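Local structure of ATP-dependent Clp protease proteolytic subunit (Plasmodium falciparum, 4GM2) at residues Q44-L49 against V89-Y94; L63-T68 against C112-S117. The protein forms the inactive subunit of the apicoplast Clp protease complex and belongs to the ClpP family, whose active members are ATP-dependent serine peptidases. All blocks are in the same frame, centred on the assembly; numbering follows the deposited sequence.

From the N terminus, the chain first lays down 44-49 within helix 39-55, then 63-68 at the end of strand 61-67, then 89-94 in helix 81-94, and lastly 112-117 at the end of helix 110-116. Contact 1 closes a loop of 39 residues that contains strand 61-67; contact 2 closes one of 43 that contains helix 81-94. Their segments alternate, so the two loops cross rather than nest. Contact 1 joins two helices and contact 2 joins the sheet to a third. They touch at Val89 CG2 and Ser117 OG, 3.5 Å apart, and again where Ile92 CD1 lies 4.1 Å from Leu114 CD1.

Contact 1: residues Q44-L49 against V89-Y94; sequences QIISQL and VDVINY
Leu49 meets Val91 and Ile92 mainly through its CD1 methyl, and a lighter touch between Ile46 and Val91 lies one turn back. The apolar packing is concentrated on Leu49 CD1. This methyl lies 3.6 Å from Val91 CG2 and 3.8 Å from Ile92 CG1, seated in the notch that the two neighbouring side chains of helix 81-94 form. Val91 CG2 also reaches back to Leu49 CB at 4.0 Å, so the valine methyl covers the base of the leucine as well as one of its tips. The leucine side chain lies aslant both of its partners. Ile92 sets out along the flank of its helix, but with CG1 beside the backbone N (chi1 -73°) its longer branch swings in against the leucine. The looser member of the set is Ile46, whose CG1 stands 4.3 Å from Val91 CG1.

Segments 44-49 and 89-94 run almost parallel, their axes 9° apart in direction and 10.3 Å apart at closest approach. Such pairing illustrates how successive beta-alpha-beta crossovers in the ClpP fold bring consecutive helices together: strand 61-67, which lies between these two helices in the chain, returns it to the sheet before helix 81-94 begins.

The backbone hydrogen bonds here stay within each helix, and none spans the contact. Leu49 N donates to Ile45 O at 2.9 Å, and Asn93 N to Val89 O at 3.0 Å; these are ordinary helical bonds, and the cross-helix contact is left to the apolar side chains.

Further packing extends the apolar layer. Leu49 also rests on Ile88 and on Ile31 of strand 30-33, joining helices and sheet. A neighbouring subunit covers another flank: its Phe32 packs on Ile46, and its Asn128 ND2 hydrogen-bonds to Asp90 OD1.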
# COMPACT_ATOMS: atom_id res chain seq x y z
N GLN A 44 8.60 15.72 11.09
CA GLN A 44 8.14 14.63 11.95
C GLN A 44 8.51 14.82 13.42
O GLN A 44 7.71 14.51 14.30
CB GLN A 44 8.67 13.29 11.45
CG GLN A 44 7.92 12.73 10.26
CD GLN A 44 8.61 11.52 9.66
OE1 GLN A 44 9.42 10.86 10.32
NE2 GLN A 44 8.30 11.23 8.40
N ILE A 45 9.72 15.31 13.67
CA ILE A 45 10.18 15.60 15.02
C ILE A 45 9.30 16.66 15.67
O ILE A 45 8.82 16.47 16.80
CB ILE A 45 11.66 16.03 15.04
CG1 ILE A 45 12.56 14.87 14.60
CG2 ILE A 45 12.07 16.52 16.42
CD1 ILE A 45 13.96 15.28 14.18
N ILE A 46 9.07 17.76 14.97
CA ILE A 46 8.20 18.83 15.46
C ILE A 46 6.78 18.31 15.69
O ILE A 46 6.17 18.59 16.72
CB ILE A 46 8.22 20.07 14.54
CG1 ILE A 46 9.60 20.74 14.59
CG2 ILE A 46 7.14 21.06 14.94
CD1 ILE A 46 9.87 21.71 13.46
N SER A 47 6.26 17.54 14.73
CA SER A 47 4.92 16.98 14.85
C SER A 47 4.78 16.08 16.08
O SER A 47 3.79 16.17 16.80
CB SER A 47 4.54 16.20 13.59
OG SER A 47 4.35 17.09 12.51
N GLN A 48 5.78 15.24 16.31
CA GLN A 48 5.79 14.33 17.45
C GLN A 48 5.95 15.07 18.77
O GLN A 48 5.32 14.71 19.77
CB GLN A 48 6.87 13.28 17.29
CG GLN A 48 6.50 12.16 16.32
CD GLN A 48 7.69 11.32 15.94
OE1 GLN A 48 8.27 10.62 16.78
NE2 GLN A 48 8.07 11.38 14.68
N LEU A 49 6.79 16.11 18.78
CA LEU A 49 6.94 16.98 19.94
C LEU A 49 5.63 17.67 20.31
O LEU A 49 5.20 17.62 21.48
CB LEU A 49 8.05 18.01 19.73
CG LEU A 49 9.48 17.50 19.94
CD1 LEU A 49 10.50 18.51 19.45
CD2 LEU A 49 9.73 17.13 21.40
N VAL A 89 14.73 23.21 18.30
CA VAL A 89 15.18 23.64 19.62
C VAL A 89 14.30 24.78 20.16
O VAL A 89 14.12 24.91 21.37
CB VAL A 89 16.70 23.94 19.68
CG1 VAL A 89 17.17 24.67 18.45
CG2 VAL A 89 17.08 24.73 20.93
N ASP A 90 13.70 25.56 19.27
CA ASP A 90 12.71 26.55 19.67
C ASP A 90 11.45 25.92 20.25
O ASP A 90 10.92 26.43 21.24
CB ASP A 90 12.36 27.49 18.53
CG ASP A 90 13.12 28.80 18.58
OD1 ASP A 90 14.01 28.94 19.45
OD2 ASP A 90 12.84 29.68 17.75
N VAL A 91 10.96 24.83 19.65
CA VAL A 91 9.75 24.19 20.18
C VAL A 91 10.07 23.42 21.46
O VAL A 91 9.24 23.38 22.38
CB VAL A 91 8.94 23.35 19.14
CG1 VAL A 91 9.32 23.69 17.72
CG2 VAL A 91 9.08 21.85 19.39
N ILE A 92 11.27 22.84 21.52
CA ILE A 92 11.76 22.19 22.73
C ILE A 92 11.77 23.19 23.89
O ILE A 92 11.42 22.85 25.02
CB ILE A 92 13.17 21.59 22.51
CG1 ILE A 92 13.09 20.33 21.64
CG2 ILE A 92 13.84 21.27 23.85
CD1 ILE A 92 14.43 19.80 21.16
N ASN A 93 12.15 24.43 23.58
CA ASN A 93 12.20 25.49 24.58
C ASN A 93 10.82 26.04 24.97
O ASN A 93 10.66 26.55 26.08
CB ASN A 93 13.12 26.62 24.13
CG ASN A 93 14.60 26.24 24.18
OD1 ASN A 93 14.98 25.25 24.80
ND2 ASN A 93 15.43 27.03 23.51
N TYR A 94 9.84 25.94 24.08
CA TYR A 94 8.49 26.43 24.37
C TYR A 94 7.70 25.45 25.22
O TYR A 94 7.11 25.85 26.22
CB TYR A 94 7.69 26.76 23.09
CG TYR A 94 6.20 26.94 23.33
OH TYR A 94 2.43 25.39 20.92

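Contact 2: residues L63-T68 against C112-S117; sequences LYINST and CILASS
Ile65 drives its terminal methyl against the backbone of helix 110-116, while Leu63, two residues back on the same face of the strand, meets Leu114. Packing is tightest at Ile65 CD1, which lies 3.7 Å from Ala115 CA and 3.9 Å from Ala115 CB; at the small alanine the strand side chain comes up against the helix main chain itself. The same methyl is 4.1 Å from Leu114 CG. Leu63 CD2 reaches that carbon too, at 4.0 Å, and the two leucines cross at about a right angle. With CG anti to the backbone N (chi1 -167°), Leu114 points that carbon at both strand residues.

The open side lies toward Asn66 and Thr68, both partly exposed; Tyr64, on the other face of the strand, is buried and hydrogen-bonds Tyr54 of a neighbouring subunit. At the helix end, the buried Ser116 OG and Ser117 OG grip Ile113 O from opposite faces of its carbonyl plane, at 2.8 and 2.7 Å, and both hydroxyls also bond to Asn169.

In active ClpP relatives the corresponding helix begins around the nucleophilic serine, so this is the helix-on-sheet packing of the protease fold retained in an inactive subunit. Contact across the segments is wholly apolar, so it rests on burial and fit; the polar ties of this helix to the sheet run to other strands, as from Ala115 O to Thr101.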
# COMPACT_ATOMS: atom_id res chain seq x y z
N LEU A 63 14.29 11.94 23.49
CA LEU A 63 14.80 12.11 22.14
C LEU A 63 16.11 11.35 21.94
O LEU A 63 17.17 11.79 22.39
CB LEU A 63 15.00 13.60 21.82
CG LEU A 63 15.56 13.99 20.45
CD1 LEU A 63 14.72 13.42 19.32
CD2 LEU A 63 15.65 15.50 20.34
N TYR A 64 16.02 10.20 21.28
CA TYR A 64 17.20 9.40 20.97
C TYR A 64 17.77 9.83 19.63
O TYR A 64 17.03 9.98 18.65
CB TYR A 64 16.86 7.91 20.97
CG TYR A 64 16.63 7.33 22.34
CD1 TYR A 64 15.39 7.45 22.98
CD2 TYR A 64 17.64 6.65 23.00
CE1 TYR A 64 15.18 6.92 24.25
CE2 TYR A 64 17.44 6.11 24.26
CZ TYR A 64 16.21 6.25 24.88
OH TYR A 64 16.02 5.71 26.13
N ILE A 65 19.08 10.03 19.59
CA ILE A 65 19.73 10.56 18.39
C ILE A 65 20.86 9.67 17.89
O ILE A 65 21.78 9.34 18.63
CB ILE A 65 20.26 11.99 18.62
CG1 ILE A 65 19.09 12.95 18.88
CG2 ILE A 65 21.06 12.47 17.42
CD1 ILE A 65 19.49 14.30 19.44
N ASN A 66 20.74 9.27 16.63
CA ASN A 66 21.82 8.60 15.91
C ASN A 66 21.80 9.11 14.47
O ASN A 66 21.20 8.50 13.59
CB ASN A 66 21.65 7.08 15.96
CG ASN A 66 22.87 6.34 15.44
OD1 ASN A 66 23.97 6.88 15.37
ND2 ASN A 66 22.68 5.08 15.07
N SER A 67 22.46 10.25 14.25
CA SER A 67 22.32 10.99 13.00
C SER A 67 23.61 11.66 12.54
O SER A 67 24.45 12.04 13.36
CB SER A 67 21.23 12.06 13.16
OG SER A 67 21.07 12.82 11.98
N THR A 68 23.74 11.81 11.23
CA THR A 68 24.87 12.53 10.62
C THR A 68 24.47 13.96 10.23
O THR A 68 25.17 14.63 9.47
CB THR A 68 25.45 11.77 9.41
OG1 THR A 68 24.42 11.52 8.44
CG2 THR A 68 26.06 10.44 9.85
N CYS A 112 24.22 17.43 16.38
CA CYS A 112 24.97 17.75 17.60
C CYS A 112 24.34 18.92 18.35
O CYS A 112 24.24 18.90 19.58
CB CYS A 112 26.43 18.05 17.26
SG CYS A 112 27.49 18.33 18.70
N ILE A 113 23.93 19.95 17.60
CA ILE A 113 23.19 21.08 18.16
C ILE A 113 21.93 20.58 18.86
O ILE A 113 21.63 20.96 20.00
CB ILE A 113 22.80 22.08 17.04
CG1 ILE A 113 24.05 22.72 16.44
CG2 ILE A 113 21.85 23.15 17.58
CD1 ILE A 113 23.82 23.37 15.09
N LEU A 114 21.21 19.70 18.17
CA LEU A 114 19.99 19.11 18.69
C LEU A 114 20.24 18.35 19.99
O LEU A 114 19.52 18.54 20.97
CB LEU A 114 19.35 18.19 17.65
CG LEU A 114 17.92 17.75 17.94
CD1 LEU A 114 17.03 18.96 18.17
CD2 LEU A 114 17.40 16.89 16.80
N ALA A 115 21.27 17.50 20.00
CA ALA A 115 21.63 16.73 21.18
C ALA A 115 21.95 17.61 22.40
O ALA A 115 21.48 17.33 23.51
CB ALA A 115 22.79 15.79 20.87
N SER A 116 22.71 18.67 22.19
CA SER A 116 23.09 19.59 23.27
C SER A 116 21.93 20.46 23.75
O SER A 116 22.05 21.19 24.73
CB SER A 116 24.24 20.49 22.82
OG SER A 116 23.84 21.31 21.73
N SER A 117 20.80 20.38 23.04
CA SER A 117 19.66 21.24 23.34
C SER A 117 18.71 20.61 24.36
O SER A 117 17.74 21.24 24.78
CB SER A 117 18.93 21.63 22.06
OG SER A 117 19.76 22.45 21.24